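Local structure of FAD-binding oxidoreductase (Gulosibacter chungangensis, 7PBG) at residues F45-G50 with P444-A449; G394-A399 with H479-D484. The protein oxidises 4-alkylphenols such as 4-ethylphenol, probably dehydrogenating the latter to 4-vinylphenol, by means of a covalently bound FAD. One frame throughout, in Å; residues are numbered along the deposited sequence.

Interaction 1 (F45-G50 with P444-A449); sequences FPVTDG and PLYDTA
F45 and T448 bring the two backbones nearest, their CA atoms 5.5 Å apart, where the irregular 45-50 segment passes the end of the strand at P444-D447. No backbone-to-backbone hydrogen bond joins the segments; the polar link is the phenol of Y446. Its OH donates to P46 O at 2.6 Å, a short bond with the carbonyl oxygen at the ring edge, in plane. The donor stands well above the plane of that carbonyl, 59° out of it. F45 O lies 2.9 Å from Y446 OH, but the angle is too poor for a second bond. V47 crosses the phenol at about a right angle, CG1 3.8 Å from Y446 CZ. T448 holds CG2 anti to its carbonyl carbon, which sets this methyl 3.7 Å from F45 CD1, while its OG1 is hydrogen-bonded to N392 O. D447 OD1 accepts from A449 N, an Asx turn that bends the chain just past the strand. The F45 ring also meets H395 and F387 edge-to-face. Helix 451-470 borders the contact, with R454 bonded to T448 O and salt-bridged to D49, and strand 393-402 sends F396 against V47 and Y446.

Interaction 2 (G394-A399 with H479-D484); sequences GHFFYA and HNVLAD. With FAD (flavin-adenine dinucleotide), chain C.
F396 and H479 meet as an oblique aromatic pair, ring centres 5.0 Å apart and planes at 51°. F396 CE1 sits over one face of the imidazole, offset toward the rim and 3.4 Å from H479 CG. At the imidazole edge, V481 N donates to H479 ND1 at 3.0 Å, in the ring plane and almost straight (178°). The other ring nitrogen, NE2, is hydrogen-bonded to D43 OD2. At the edge of the F396 ring, in plane, lies V481 CG1, 3.6 Å from F396 CZ. L482 reaches that ring tip to tip, its CG 3.7 Å from F396 CZ. CG of F396 is anti to its backbone N (chi1 -175°), which places CG on the side of the 479-484 segment. An alanine in place of H479 would probably leave D43 OD2 and V481 N without this partner and open a gap beside F396 CE1. Water bridges the backbones, donating to F397 O and accepting from H479 N.

On the flavin side, F397 CZ lies over the centre of one face of the H395 ring, and the edge of the F397 ring meets the flavin, CZ 3.5 Å from FAD C9. H395 NE2 is bonded covalently to FAD C8M, the 8-methyl carbon of the isoalloxazine, a histidyl linkage like that of vanillyl-alcohol oxidase. With ND1 accepting from V481 N, the H479 imidazole is most likely neutral with its proton on NE2, directed to D43 OD2, and the carboxylate would probably polarise it. The fixed imidazole thus offers F396 a face to pack on, one residue from the flavin-bearing H395.

In the fold
From the N terminus, the chain first lays down 45-50, in the loop between helix 35-39 and strand 57-59. It then runs through the FAD-binding region and on to 394-399, the first half of interaction 2. Segment 444-449 follows on the neighbouring antiparallel strand, closing a loop of 393 intervening residues in interaction 1. Helix 451-470 comes next, and 479-484 closes the shorter loop of interaction 2, with 79 residues between. The segments alternate, so the loops cross. A probable hydrogen bond from Y446 N to G394 O joins them. Together they tie the N-terminal loop and the turn leading into helix 483-489, with its first residues, to the eight-stranded antiparallel sheet, beside the covalent flavin.

Interaction 1 (F45-G50 with P444-A449)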
loop_
_atom_site.group_PDB
_atom_site.type_symbol
_atom_site.label_atom_id
_atom_site.label_comp_id
_atom_site.label_asym_id
_atom_site.label_seq_id
_atom_site.Cartn_x
_atom_site.Cartn_y
_atom_site.Cartn_z
ATOM N N PHE A 45 13.119 -18.204 -21.758
ATOM C CA PHE A 45 14.039 -18.818 -20.762
ATOM C C PHE A 45 13.321 -19.953 -20.075
ATOM O O PHE A 45 13.140 -19.976 -18.851
ATOM C CB PHE A 45 14.558 -17.821 -19.722
ATOM C CG PHE A 45 15.301 -16.619 -20.227
ATOM C CD1 PHE A 45 15.738 -16.495 -21.538
ATOM C CD2 PHE A 45 15.516 -15.569 -19.354
ATOM C CE1 PHE A 45 16.424 -15.364 -21.947
ATOM C CE2 PHE A 45 16.193 -14.440 -19.772
ATOM C CZ PHE A 45 16.649 -14.338 -21.050
ATOM N N PRO A 46 13.029 -21.020 -20.847
ATOM C CA PRO A 46 12.442 -22.223 -20.268
ATOM C C PRO A 46 13.429 -22.992 -19.395
ATOM O O PRO A 46 14.623 -22.908 -19.545
ATOM C CB PRO A 46 12.063 -23.017 -21.516
ATOM C CG PRO A 46 13.150 -22.671 -22.487
ATOM C CD PRO A 46 13.324 -21.175 -22.280
ATOM N N VAL A 47 12.886 -23.798 -18.492
ATOM C CA VAL A 47 13.692 -24.822 -17.788
ATOM C C VAL A 47 13.016 -26.192 -18.016
ATOM O O VAL A 47 13.358 -27.158 -17.301
ATOM C CB VAL A 47 13.922 -24.489 -16.310
ATOM C CG1 VAL A 47 14.821 -23.264 -16.141
ATOM C CG2 VAL A 47 12.612 -24.300 -15.553
ATOM N N THR A 48 12.054 -26.247 -18.934
ATOM C CA THR A 48 11.347 -27.505 -19.305
ATOM C C THR A 48 11.529 -27.727 -20.797
ATOM O O THR A 48 11.806 -26.747 -21.520
ATOM C CB THR A 48 9.869 -27.456 -18.878
ATOM O OG1 THR A 48 9.266 -26.291 -19.431
ATOM C CG2 THR A 48 9.668 -27.446 -17.380
ATOM N N ASP A 49 11.279 -28.956 -21.266
ATOM C CA ASP A 49 11.702 -29.381 -22.633
ATOM C C ASP A 49 10.514 -29.660 -23.561
ATOM O O ASP A 49 10.766 -29.738 -24.798
ATOM C CB ASP A 49 12.593 -30.621 -22.569
ATOM C CG ASP A 49 13.810 -30.444 -21.687
ATOM O OD1 ASP A 49 14.378 -29.336 -21.672
ATOM O OD2 ASP A 49 14.159 -31.396 -20.987
ATOM N N GLY A 50 9.298 -29.793 -23.011
ATOM C CA GLY A 50 8.122 -30.337 -23.721
ATOM C C GLY A 50 7.067 -29.272 -23.992
ATOM O O GLY A 50 7.416 -28.081 -24.221
ATOM N N PRO A 444 20.820 -16.542 -11.822
ATOM C CA PRO A 444 21.714 -17.510 -12.422
ATOM C C PRO A 444 21.747 -17.263 -13.933
ATOM O O PRO A 444 20.749 -16.753 -14.459
ATOM C CB PRO A 444 21.023 -18.838 -12.166
ATOM C CG PRO A 444 19.547 -18.478 -12.205
ATOM C CD PRO A 444 19.483 -17.099 -11.581
ATOM N N LEU A 445 22.868 -17.568 -14.562
ATOM C CA LEU A 445 22.966 -17.618 -16.035
ATOM C C LEU A 445 23.184 -19.056 -16.463
ATOM O O LEU A 445 24.145 -19.704 -16.012
ATOM C CB LEU A 445 24.061 -16.683 -16.510
ATOM C CG LEU A 445 23.728 -15.215 -16.323
ATOM C CD1 LEU A 445 24.885 -14.358 -16.789
ATOM C CD2 LEU A 445 22.449 -14.812 -17.077
ATOM N N TYR A 446 22.236 -19.549 -17.228
ATOM C CA TYR A 446 22.299 -20.924 -17.784
ATOM C C TYR A 446 22.049 -20.891 -19.286
ATOM O O TYR A 446 21.567 -19.906 -19.821
ATOM C CB TYR A 446 21.298 -21.835 -17.067
ATOM C CG TYR A 446 19.862 -21.574 -17.402
ATOM C CD1 TYR A 446 19.160 -22.447 -18.209
ATOM C CD2 TYR A 446 19.197 -20.437 -16.964
ATOM C CE1 TYR A 446 17.842 -22.211 -18.559
ATOM C CE2 TYR A 446 17.887 -20.177 -17.321
ATOM C CZ TYR A 446 17.198 -21.068 -18.118
ATOM O OH TYR A 446 15.915 -20.832 -18.526
ATOM N N ASP A 447 22.333 -22.010 -19.968
ATOM C CA ASP A 447 22.133 -22.121 -21.430
ATOM C C ASP A 447 20.683 -22.494 -21.686
ATOM O O ASP A 447 20.324 -23.689 -21.506
ATOM C CB ASP A 447 23.069 -23.186 -22.001
ATOM C CG ASP A 447 23.075 -23.254 -23.497
ATOM O OD1 ASP A 447 22.120 -22.810 -24.107
ATOM O OD2 ASP A 447 23.999 -23.897 -24.010
ATOM N N THR A 448 19.870 -21.539 -22.150
ATOM C CA THR A 448 18.411 -21.716 -22.280
ATOM C C THR A 448 18.123 -22.773 -23.343
ATOM O O THR A 448 17.011 -23.317 -23.304
ATOM C CB THR A 448 17.709 -20.403 -22.598
ATOM O OG1 THR A 448 18.205 -19.946 -23.871
ATOM C CG2 THR A 448 17.921 -19.437 -21.466
ATOM N N ALA A 449 19.048 -23.001 -24.285
ATOM C CA ALA A 449 18.855 -23.938 -25.424
ATOM C C ALA A 449 19.207 -25.378 -25.037
ATOM O O ALA A 449 18.894 -26.279 -25.835
ATOM C CB ALA A 449 19.669 -23.502 -26.616
#

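Interaction 2 (G394-A399 with H479-D484)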
loop_
_atom_site.group_PDB
_atom_site.type_symbol
_atom_site.label_atom_id
_atom_site.label_comp_id
_atom_site.label_asym_id
_atom_site.label_seq_id
_atom_site.Cartn_x
_atom_site.Cartn_y
_atom_site.Cartn_z
ATOM N N GLY A 394 20.425 -17.122 -20.213
ATOM C CA GLY A 394 19.197 -16.563 -19.657
ATOM C C GLY A 394 19.182 -16.835 -18.173
ATOM O O GLY A 394 20.136 -17.475 -17.676
ATOM N N HIS A 395 18.154 -16.334 -17.509
ATOM C CA HIS A 395 18.054 -16.416 -16.038
ATOM C C HIS A 395 16.737 -17.003 -15.588
ATOM O O HIS A 395 15.831 -17.226 -16.398
ATOM C CB HIS A 395 18.404 -15.030 -15.460
ATOM C CG HIS A 395 17.543 -13.939 -15.960
ATOM N ND1 HIS A 395 16.167 -13.969 -15.927
ATOM C CD2 HIS A 395 17.878 -12.737 -16.455
ATOM C CE1 HIS A 395 15.702 -12.880 -16.493
ATOM N NE2 HIS A 395 16.721 -12.070 -16.735
ATOM N N PHE A 396 16.691 -17.232 -14.274
ATOM C CA PHE A 396 15.640 -17.987 -13.565
ATOM C C PHE A 396 15.777 -17.626 -12.102
ATOM O O PHE A 396 16.612 -18.189 -11.438
ATOM C CB PHE A 396 15.842 -19.460 -13.898
ATOM C CG PHE A 396 14.816 -20.434 -13.381
ATOM C CD1 PHE A 396 13.596 -20.561 -14.003
ATOM C CD2 PHE A 396 15.073 -21.222 -12.262
ATOM C CE1 PHE A 396 12.650 -21.466 -13.551
ATOM C CE2 PHE A 396 14.137 -22.131 -11.817
ATOM C CZ PHE A 396 12.931 -22.260 -12.453
ATOM N N PHE A 397 14.978 -16.659 -11.635
ATOM C CA PHE A 397 15.293 -15.921 -10.394
ATOM C C PHE A 397 14.993 -16.776 -9.157
ATOM O O PHE A 397 13.944 -17.396 -9.088
ATOM C CB PHE A 397 14.517 -14.603 -10.312
ATOM C CG PHE A 397 15.058 -13.554 -11.228
ATOM C CD1 PHE A 397 16.256 -12.905 -10.942
ATOM C CD2 PHE A 397 14.354 -13.188 -12.355
ATOM C CE1 PHE A 397 16.776 -11.967 -11.821
ATOM C CE2 PHE A 397 14.854 -12.227 -13.227
ATOM C CZ PHE A 397 16.060 -11.599 -12.933
ATOM N N TYR A 398 15.910 -16.744 -8.222
ATOM C CA TYR A 398 15.688 -17.101 -6.792
ATOM C C TYR A 398 15.875 -15.823 -5.998
ATOM O O TYR A 398 17.028 -15.381 -5.847
ATOM C CB TYR A 398 16.671 -18.167 -6.360
ATOM C CG TYR A 398 16.686 -18.444 -4.875
ATOM C CD1 TYR A 398 15.599 -19.036 -4.263
ATOM C CD2 TYR A 398 17.780 -18.108 -4.099
ATOM C CE1 TYR A 398 15.575 -19.239 -2.898
ATOM C CE2 TYR A 398 17.789 -18.369 -2.737
ATOM C CZ TYR A 398 16.671 -18.911 -2.133
ATOM O OH TYR A 398 16.631 -19.155 -0.789
ATOM N N ALA A 399 14.792 -15.241 -5.476
ATOM C CA ALA A 399 14.898 -13.907 -4.828
ATOM C C ALA A 399 14.192 -13.889 -3.475
ATOM O O ALA A 399 13.105 -13.342 -3.365
ATOM C CB ALA A 399 14.366 -12.879 -5.756
ATOM N N HIS A 479 8.929 -18.030 -11.010
ATOM C CA HIS A 479 8.610 -18.653 -12.300
ATOM C C HIS A 479 7.384 -19.564 -12.160
ATOM O O HIS A 479 7.214 -20.252 -11.095
ATOM C CB HIS A 479 9.844 -19.396 -12.817
ATOM C CG HIS A 479 9.770 -19.805 -14.246
ATOM N ND1 HIS A 479 8.967 -20.848 -14.719
ATOM C CD2 HIS A 479 10.431 -19.331 -15.323
ATOM C CE1 HIS A 479 9.151 -20.978 -16.049
ATOM N NE2 HIS A 479 10.087 -20.079 -16.433
ATOM N N ASN A 480 6.571 -19.591 -13.201
ATOM C CA ASN A 480 5.461 -20.571 -13.380
ATOM C C ASN A 480 5.842 -21.943 -12.807
ATOM O O ASN A 480 5.037 -22.522 -12.040
ATOM C CB ASN A 480 5.109 -20.803 -14.845
ATOM C CG ASN A 480 4.624 -19.568 -15.561
ATOM O OD1 ASN A 480 4.424 -18.512 -14.936
ATOM N ND2 ASN A 480 4.386 -19.700 -16.859
ATOM N N VAL A 481 7.004 -22.491 -13.172
ATOM C CA VAL A 481 7.314 -23.915 -12.835
ATOM C C VAL A 481 7.547 -24.058 -11.337
ATOM O O VAL A 481 7.471 -25.166 -10.822
ATOM C CB VAL A 481 8.497 -24.417 -13.676
ATOM C CG1 VAL A 481 9.816 -23.797 -13.223
ATOM C CG2 VAL A 481 8.556 -25.928 -13.683
ATOM N N LEU A 482 7.893 -22.969 -10.647
ATOM C CA LEU A 482 8.203 -22.966 -9.188
ATOM C C LEU A 482 6.984 -22.645 -8.323
ATOM O O LEU A 482 7.099 -22.745 -7.061
ATOM C CB LEU A 482 9.268 -21.907 -8.887
ATOM C CG LEU A 482 10.618 -22.084 -9.562
ATOM C CD1 LEU A 482 11.542 -20.892 -9.230
ATOM C CD2 LEU A 482 11.267 -23.434 -9.230
ATOM N N ALA A 483 5.870 -22.219 -8.923
ATOM C CA ALA A 483 4.719 -21.610 -8.199
ATOM C C ALA A 483 4.235 -22.555 -7.092
ATOM O O ALA A 483 4.056 -22.143 -5.976
ATOM C CB ALA A 483 3.613 -21.308 -9.170
ATOM N N ASP A 484 4.046 -23.824 -7.403
ATOM C CA ASP A 484 3.419 -24.701 -6.395
ATOM C C ASP A 484 4.393 -24.903 -5.246
ATOM O O ASP A 484 3.967 -24.941 -4.037
ATOM C CB ASP A 484 2.996 -26.042 -6.994
ATOM C CG ASP A 484 1.625 -26.003 -7.649
ATOM O OD1 ASP A 484 0.828 -25.050 -7.390
ATOM O OD2 ASP A 484 1.353 -26.931 -8.420
HETATM P PA FAD C . 4.227 -8.732 -18.218
HETATM O O1A FAD C . 4.945 -9.956 -18.686
HETATM O O2A FAD C . 3.326 -8.009 -19.188
HETATM O O5B FAD C . 3.365 -9.127 -16.969
HETATM C C5B FAD C . 3.882 -9.943 -15.927
HETATM C C4B FAD C . 2.721 -10.677 -15.301
HETATM O O4B FAD C . 1.800 -9.739 -14.671
HETATM C C3B FAD C . 1.830 -11.477 -16.265
HETATM O O3B FAD C . 2.393 -12.754 -16.553
HETATM C C2B FAD C . 0.479 -11.487 -15.534
HETATM O O2B FAD C . 0.491 -12.498 -14.544
HETATM C C1B FAD C . 0.450 -10.087 -14.930
HETATM N N9A FAD C . -0.123 -9.076 -15.781
HETATM C C8A FAD C . 0.567 -8.195 -16.552
HETATM N N7A FAD C . -0.220 -7.384 -17.195
HETATM C C5A FAD C . -1.495 -7.791 -16.880
HETATM C C6A FAD C . -2.753 -7.283 -17.219
HETATM N N6A FAD C . -2.926 -6.266 -18.073
HETATM N N1A FAD C . -3.830 -7.922 -16.710
HETATM C C2A FAD C . -3.634 -8.954 -15.850
HETATM N N3A FAD C . -2.494 -9.490 -15.434
HETATM C C4A FAD C . -1.448 -8.852 -15.997
HETATM N N1 FAD C . 12.098 -7.044 -12.651
HETATM C C2 FAD C . 11.951 -6.031 -11.816
HETATM O O2 FAD C . 10.841 -5.796 -11.273
HETATM N N3 FAD C . 12.953 -5.162 -11.581
HETATM C C4 FAD C . 14.202 -5.317 -12.110
HETATM O O4 FAD C . 15.068 -4.443 -11.916
HETATM C C4X FAD C . 14.417 -6.391 -12.954
HETATM N N5 FAD C . 15.617 -6.548 -13.446
HETATM C C5X FAD C . 15.798 -7.616 -14.291
HETATM C C6 FAD C . 17.070 -7.792 -14.853
HETATM C C7 FAD C . 17.332 -8.803 -15.757
HETATM C C7M FAD C . 18.720 -8.939 -16.349
HETATM C C8 FAD C . 16.278 -9.667 -16.123
HETATM C C8M FAD C . 16.514 -10.779 -17.099
HETATM C C9 FAD C . 15.031 -9.526 -15.550
HETATM C C9A FAD C . 14.747 -8.494 -14.636
HETATM N N10 FAD C . 13.485 -8.287 -14.086
HETATM C C10 FAD C . 13.276 -7.214 -13.231
HETATM C "C1'" FAD C . 12.313 -9.117 -14.467
HETATM C "C2'" FAD C . 11.541 -8.566 -15.676
HETATM O "O2'" FAD C . 12.459 -8.117 -16.730
HETATM C "C3'" FAD C . 10.633 -7.354 -15.381
HETATM O "O3'" FAD C . 9.935 -7.553 -14.176
HETATM C "C4'" FAD C . 9.621 -7.001 -16.479
HETATM O "O4'" FAD C . 9.245 -5.619 -16.374
HETATM C "C5'" FAD C . 8.400 -7.877 -16.395
HETATM O "O5'" FAD C . 7.813 -8.097 -17.685
HETATM P P FAD C . 6.657 -7.150 -18.248
HETATM O O1P FAD C . 6.610 -7.309 -19.738
HETATM O O2P FAD C . 6.916 -5.788 -17.688
HETATM O O3P FAD C . 5.319 -7.733 -17.594
HETATM O O HOH W 1 11.771 -17.403 -10.780
#